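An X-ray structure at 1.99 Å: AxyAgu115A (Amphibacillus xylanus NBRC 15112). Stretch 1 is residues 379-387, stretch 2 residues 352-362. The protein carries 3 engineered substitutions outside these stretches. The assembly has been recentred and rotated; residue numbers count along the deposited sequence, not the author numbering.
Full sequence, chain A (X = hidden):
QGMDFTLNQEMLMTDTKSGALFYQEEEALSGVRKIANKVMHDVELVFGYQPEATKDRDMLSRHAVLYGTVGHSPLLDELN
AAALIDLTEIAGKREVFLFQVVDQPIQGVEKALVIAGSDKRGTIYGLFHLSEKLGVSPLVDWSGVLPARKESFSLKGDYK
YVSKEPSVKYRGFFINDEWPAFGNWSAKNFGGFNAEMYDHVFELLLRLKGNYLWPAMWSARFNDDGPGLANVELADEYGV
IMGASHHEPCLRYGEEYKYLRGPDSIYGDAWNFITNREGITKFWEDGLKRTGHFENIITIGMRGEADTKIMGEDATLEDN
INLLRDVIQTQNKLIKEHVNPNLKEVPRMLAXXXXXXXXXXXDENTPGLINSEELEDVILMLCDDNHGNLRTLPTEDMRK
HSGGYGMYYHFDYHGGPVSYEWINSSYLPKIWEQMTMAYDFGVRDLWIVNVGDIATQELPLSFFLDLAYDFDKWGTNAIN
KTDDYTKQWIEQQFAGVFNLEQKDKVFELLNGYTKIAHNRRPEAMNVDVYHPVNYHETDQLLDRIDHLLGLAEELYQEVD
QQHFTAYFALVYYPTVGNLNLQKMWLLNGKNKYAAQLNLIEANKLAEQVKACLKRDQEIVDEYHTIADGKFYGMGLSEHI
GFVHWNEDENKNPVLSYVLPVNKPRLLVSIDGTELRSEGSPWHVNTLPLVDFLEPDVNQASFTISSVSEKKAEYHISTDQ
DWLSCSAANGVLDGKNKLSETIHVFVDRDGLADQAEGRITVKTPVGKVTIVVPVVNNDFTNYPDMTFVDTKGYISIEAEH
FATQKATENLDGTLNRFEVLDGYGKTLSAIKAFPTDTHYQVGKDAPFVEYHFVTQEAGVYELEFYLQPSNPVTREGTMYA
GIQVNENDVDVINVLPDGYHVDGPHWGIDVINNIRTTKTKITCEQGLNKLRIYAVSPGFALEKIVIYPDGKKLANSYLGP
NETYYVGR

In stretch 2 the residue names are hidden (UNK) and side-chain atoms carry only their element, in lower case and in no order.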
# COMPACT_ATOMS: atom_id res chain seq x y z
N ILE A 379 -6.73 -13.30 50.33
CA ILE A 379 -6.49 -12.10 49.53
C ILE A 379 -7.06 -12.30 48.14
O ILE A 379 -6.75 -13.29 47.47
CB ILE A 379 -4.99 -11.79 49.43
CG1 ILE A 379 -4.37 -11.57 50.82
CG2 ILE A 379 -4.77 -10.57 48.53
CD1 ILE A 379 -2.87 -11.90 50.83
N LEU A 380 -7.84 -11.33 47.65
CA LEU A 380 -8.47 -11.43 46.33
C LEU A 380 -7.67 -10.54 45.41
O LEU A 380 -7.73 -9.31 45.50
CB LEU A 380 -9.94 -11.05 46.39
CG LEU A 380 -10.81 -11.96 47.28
CD1 LEU A 380 -12.23 -11.46 47.48
CD2 LEU A 380 -10.87 -13.36 46.67
N MET A 381 -6.87 -11.16 44.55
CA MET A 381 -5.92 -10.38 43.76
C MET A 381 -6.59 -10.00 42.44
O MET A 381 -6.88 -10.87 41.61
CB MET A 381 -4.63 -11.14 43.50
CG MET A 381 -3.61 -10.20 42.82
SD MET A 381 -2.10 -11.03 42.37
CE MET A 381 -2.73 -12.25 41.24
N LEU A 382 -6.88 -8.70 42.28
CA LEU A 382 -7.37 -8.16 41.02
C LEU A 382 -6.19 -7.97 40.07
O LEU A 382 -5.02 -7.98 40.48
CB LEU A 382 -8.10 -6.82 41.25
CG LEU A 382 -9.30 -6.95 42.21
CD1 LEU A 382 -9.76 -5.64 42.80
CD2 LEU A 382 -10.45 -7.64 41.52
N CYS A 383 -6.49 -7.77 38.79
CA CYS A 383 -5.42 -7.70 37.81
C CYS A 383 -5.74 -6.56 36.87
O CYS A 383 -6.93 -6.25 36.64
CB CYS A 383 -5.28 -9.02 37.04
SG CYS A 383 -5.13 -10.46 38.21
N ASP A 384 -4.70 -5.92 36.34
CA ASP A 384 -4.90 -4.99 35.22
C ASP A 384 -5.18 -5.78 33.94
O ASP A 384 -5.32 -7.01 33.95
CB ASP A 384 -3.69 -4.06 35.05
CG ASP A 384 -2.46 -4.76 34.44
OD1 ASP A 384 -2.43 -6.01 34.28
OD2 ASP A 384 -1.49 -4.02 34.10
N ASP A 385 -5.30 -5.07 32.82
CA ASP A 385 -5.67 -5.71 31.57
C ASP A 385 -4.44 -6.18 30.78
O ASP A 385 -4.55 -6.41 29.58
CB ASP A 385 -6.51 -4.76 30.72
CG ASP A 385 -5.75 -3.49 30.30
OD1 ASP A 385 -4.57 -3.25 30.69
OD2 ASP A 385 -6.34 -2.70 29.54
N ASN A 386 -3.28 -6.29 31.44
CA ASN A 386 -2.01 -6.77 30.89
C ASN A 386 -1.33 -5.62 30.17
O ASN A 386 -0.19 -5.78 29.72
CB ASN A 386 -2.15 -8.02 29.98
CG ASN A 386 -2.61 -9.24 30.76
OD1 ASN A 386 -1.96 -9.60 31.75
ND2 ASN A 386 -3.72 -9.86 30.37
N HIS A 387 -1.95 -4.45 30.11
CA HIS A 387 -1.37 -3.29 29.45
C HIS A 387 -1.31 -2.08 30.35
O HIS A 387 -1.06 -0.98 29.87
CB HIS A 387 -2.14 -3.01 28.18
CG HIS A 387 -1.92 -4.09 27.17
ND1 HIS A 387 -1.00 -3.97 26.15
CD2 HIS A 387 -2.44 -5.34 27.08
CE1 HIS A 387 -0.97 -5.09 25.46
NE2 HIS A 387 -1.83 -5.95 26.01
N UNK A 352 -7.95 -13.15 40.52
CA UNK A 352 -9.03 -12.90 39.56
C UNK A 352 -8.44 -12.44 38.22
O UNK A 352 -8.76 -11.38 37.71
c UNK A 352 -10.00 -11.87 40.12
c UNK A 352 -10.46 -12.23 41.52
c UNK A 352 -10.98 -13.66 41.58
c UNK A 352 -11.51 -11.24 41.98
N UNK A 353 -7.56 -13.28 37.66
CA UNK A 353 -6.77 -12.94 36.47
C UNK A 353 -7.50 -13.37 35.20
O UNK A 353 -7.92 -14.53 35.10
c UNK A 353 -3.16 -13.86 33.39
o UNK A 353 -1.92 -12.16 32.17
c UNK A 353 -3.19 -11.54 34.11
c UNK A 353 -4.45 -13.21 35.36
c UNK A 353 -2.75 -12.52 33.22
c UNK A 353 -4.02 -11.88 35.16
c UNK A 353 -5.38 -13.58 36.52
c UNK A 353 -4.01 -14.18 34.45
N UNK A 354 -7.60 -12.44 34.23
CA UNK A 354 -8.24 -12.61 32.92
C UNK A 354 -9.63 -13.22 33.04
O UNK A 354 -10.53 -12.63 33.64
c UNK A 354 -5.17 -13.59 30.83
c UNK A 354 -4.39 -13.03 29.66
c UNK A 354 -7.37 -13.47 32.00
n UNK A 354 -5.11 -13.31 28.38
c UNK A 354 -6.30 -12.68 31.25
N UNK A 355 -9.82 -14.43 32.48
CA UNK A 355 -11.14 -15.05 32.45
C UNK A 355 -11.69 -15.34 33.84
O UNK A 355 -12.89 -15.62 33.96
o UNK A 355 -8.36 -16.89 31.53
c UNK A 355 -11.09 -16.34 31.61
c UNK A 355 -10.54 -17.57 32.36
c UNK A 355 -9.00 -17.68 32.28
o UNK A 355 -8.43 -18.55 32.99
N UNK A 356 -10.85 -15.29 34.88
CA UNK A 356 -11.32 -15.66 36.22
C UNK A 356 -12.21 -14.56 36.83
O UNK A 356 -13.14 -14.87 37.59
c UNK A 356 -9.17 -17.00 36.50
c UNK A 356 -10.66 -16.54 38.50
c UNK A 356 -10.14 -16.00 37.15
N UNK A 357 -11.94 -13.28 36.52
CA UNK A 357 -12.78 -12.18 37.00
C UNK A 357 -14.26 -12.39 36.68
O UNK A 357 -15.09 -12.23 37.60
c UNK A 357 -12.26 -10.84 36.44
o UNK A 357 -11.68 -7.44 37.23
o UNK A 357 -12.68 -7.98 35.34
c UNK A 357 -12.35 -8.24 36.53
c UNK A 357 -12.82 -9.58 37.15
N UNK A 358 -14.67 -12.77 35.46
CA UNK A 358 -16.07 -13.21 35.28
C UNK A 358 -16.47 -14.39 36.17
O UNK A 358 -17.65 -14.53 36.51
c UNK A 358 -16.13 -13.58 33.78
c UNK A 358 -13.98 -12.62 34.15
c UNK A 358 -15.09 -12.70 33.14
N UNK A 359 -15.52 -15.25 36.55
CA UNK A 359 -15.88 -16.39 37.40
C UNK A 359 -16.20 -15.92 38.81
O UNK A 359 -17.04 -16.53 39.49
c UNK A 359 -13.20 -18.69 35.90
c UNK A 359 -14.40 -18.02 36.08
c UNK A 359 -12.88 -19.26 34.67
c UNK A 359 -15.27 -17.93 35.00
c UNK A 359 -14.95 -18.49 33.77
c UNK A 359 -14.74 -17.42 37.43
c UNK A 359 -13.75 -19.15 33.60
N UNK A 360 -15.57 -14.82 39.24
CA UNK A 360 -15.73 -14.35 40.61
C UNK A 360 -17.13 -13.77 40.83
O UNK A 360 -17.84 -14.16 41.77
c UNK A 360 -14.96 -11.33 42.43
c UNK A 360 -14.74 -12.69 42.30
c UNK A 360 -14.70 -12.88 44.71
c UNK A 360 -14.61 -13.46 43.45
c UNK A 360 -14.93 -11.51 44.82
c UNK A 360 -14.63 -13.32 40.92
c UNK A 360 -15.06 -10.74 43.68
N UNK A 361 -17.55 -12.87 39.95
CA UNK A 361 -18.81 -12.15 40.14
C UNK A 361 -20.03 -13.01 39.76
O UNK A 361 -20.97 -13.15 40.56
c UNK A 361 -15.72 -8.57 39.29
c UNK A 361 -15.75 -8.04 40.57
c UNK A 361 -16.69 -9.49 38.90
c UNK A 361 -17.71 -9.88 39.78
c UNK A 361 -17.72 -9.32 41.05
o UNK A 361 -14.78 -7.14 40.95
c UNK A 361 -18.78 -10.86 39.33
c UNK A 361 -16.75 -8.42 41.45
N UNK A 362 -20.02 -13.60 38.56
CA UNK A 362 -21.14 -14.40 38.06
C UNK A 362 -22.06 -13.64 37.12
O UNK A 362 -21.59 -12.79 36.35
O HOH W 1 -9.10 -8.46 37.86
O HOH W 2 -6.23 -9.49 33.38

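Position 352 has four side-chain carbons, forked at the second. Its backbone N lies 2.7 Å from Met381 O, and with an N-H...O angle of 160° this is a hydrogen bond to the strand. One fork carbon comes within 3.8 Å of Leu382 CD2. An all-carbon fork one atom beyond CB identifies Leu352.

Position 353 carries one carbon, then a six-carbon ring bearing an oxygen, which makes it Tyr353. Its OH donates a hydrogen bond to Asn386 OD1 at 2.6 Å, although the placement of that acceptor is less certain because it crowds an atom elsewhere in the model. Cys383 SG sits 3.5 Å from Tyr353 CD1, and the sulfur lies 82° off the ring normal, so it meets the ring edge.

At position 354 four carbons in a row end in nitrogen, the pattern of lysine. The last carbon, CE of Lys354, is 3.3 Å from Asn386 ND2, so here the aliphatic part of the chain makes the closest approach.

Position 355 has three carbons, the third carrying two oxygens, and is out of reach of stretch 1: Glu355. At position 356 one carbon carries two more, a fork at CB, hence Val356. Its N bonds to Tyr353 O at 3.0 Å, closing a type II' turn.

Position 357 repeats the carboxylate pattern, three carbons and two oxygens, but points its CA-to-CB bond toward the strand; it is Glu357. Position 358 has three carbons closing a ring onto the backbone N, which only proline does: Pro358.

Positions 359 and 360 each show one carbon and a six-carbon ring without oxygen, so both are phenylalanine. Phe359 is out of reach, whereas Phe360 CZ packs 3.8 Å from Leu380 CD1, obliquely to the ring.

Position 361 adds an oxygen to the same ring pattern, at the end of a one-carbon stem; it is Tyr361. Its OH comes 4.4 Å from Leu382 CD2. Position 362 has no side-chain atoms and a phi of 98°; at its backbone angles a CB would jam against the preceding carbonyl O. It is Gly362, poorly ordered.

The contact buries 498 Å², both sides summed. The strand is held at Leu352 by the direct backbone bond and by water 1, which accepts from Cys383 N (2.9 Å) and donates to Leu352 O (2.9 Å) and Glu357 OE2 (2.8 Å), although more acceptors than protons lie within its reach. Leucine and phenylalanine side chains add apolar packing, while Tyr353 reaches beyond the strand to the loop at Asn386.

Stretch 2 (352-362) LYKEVEPFFYG
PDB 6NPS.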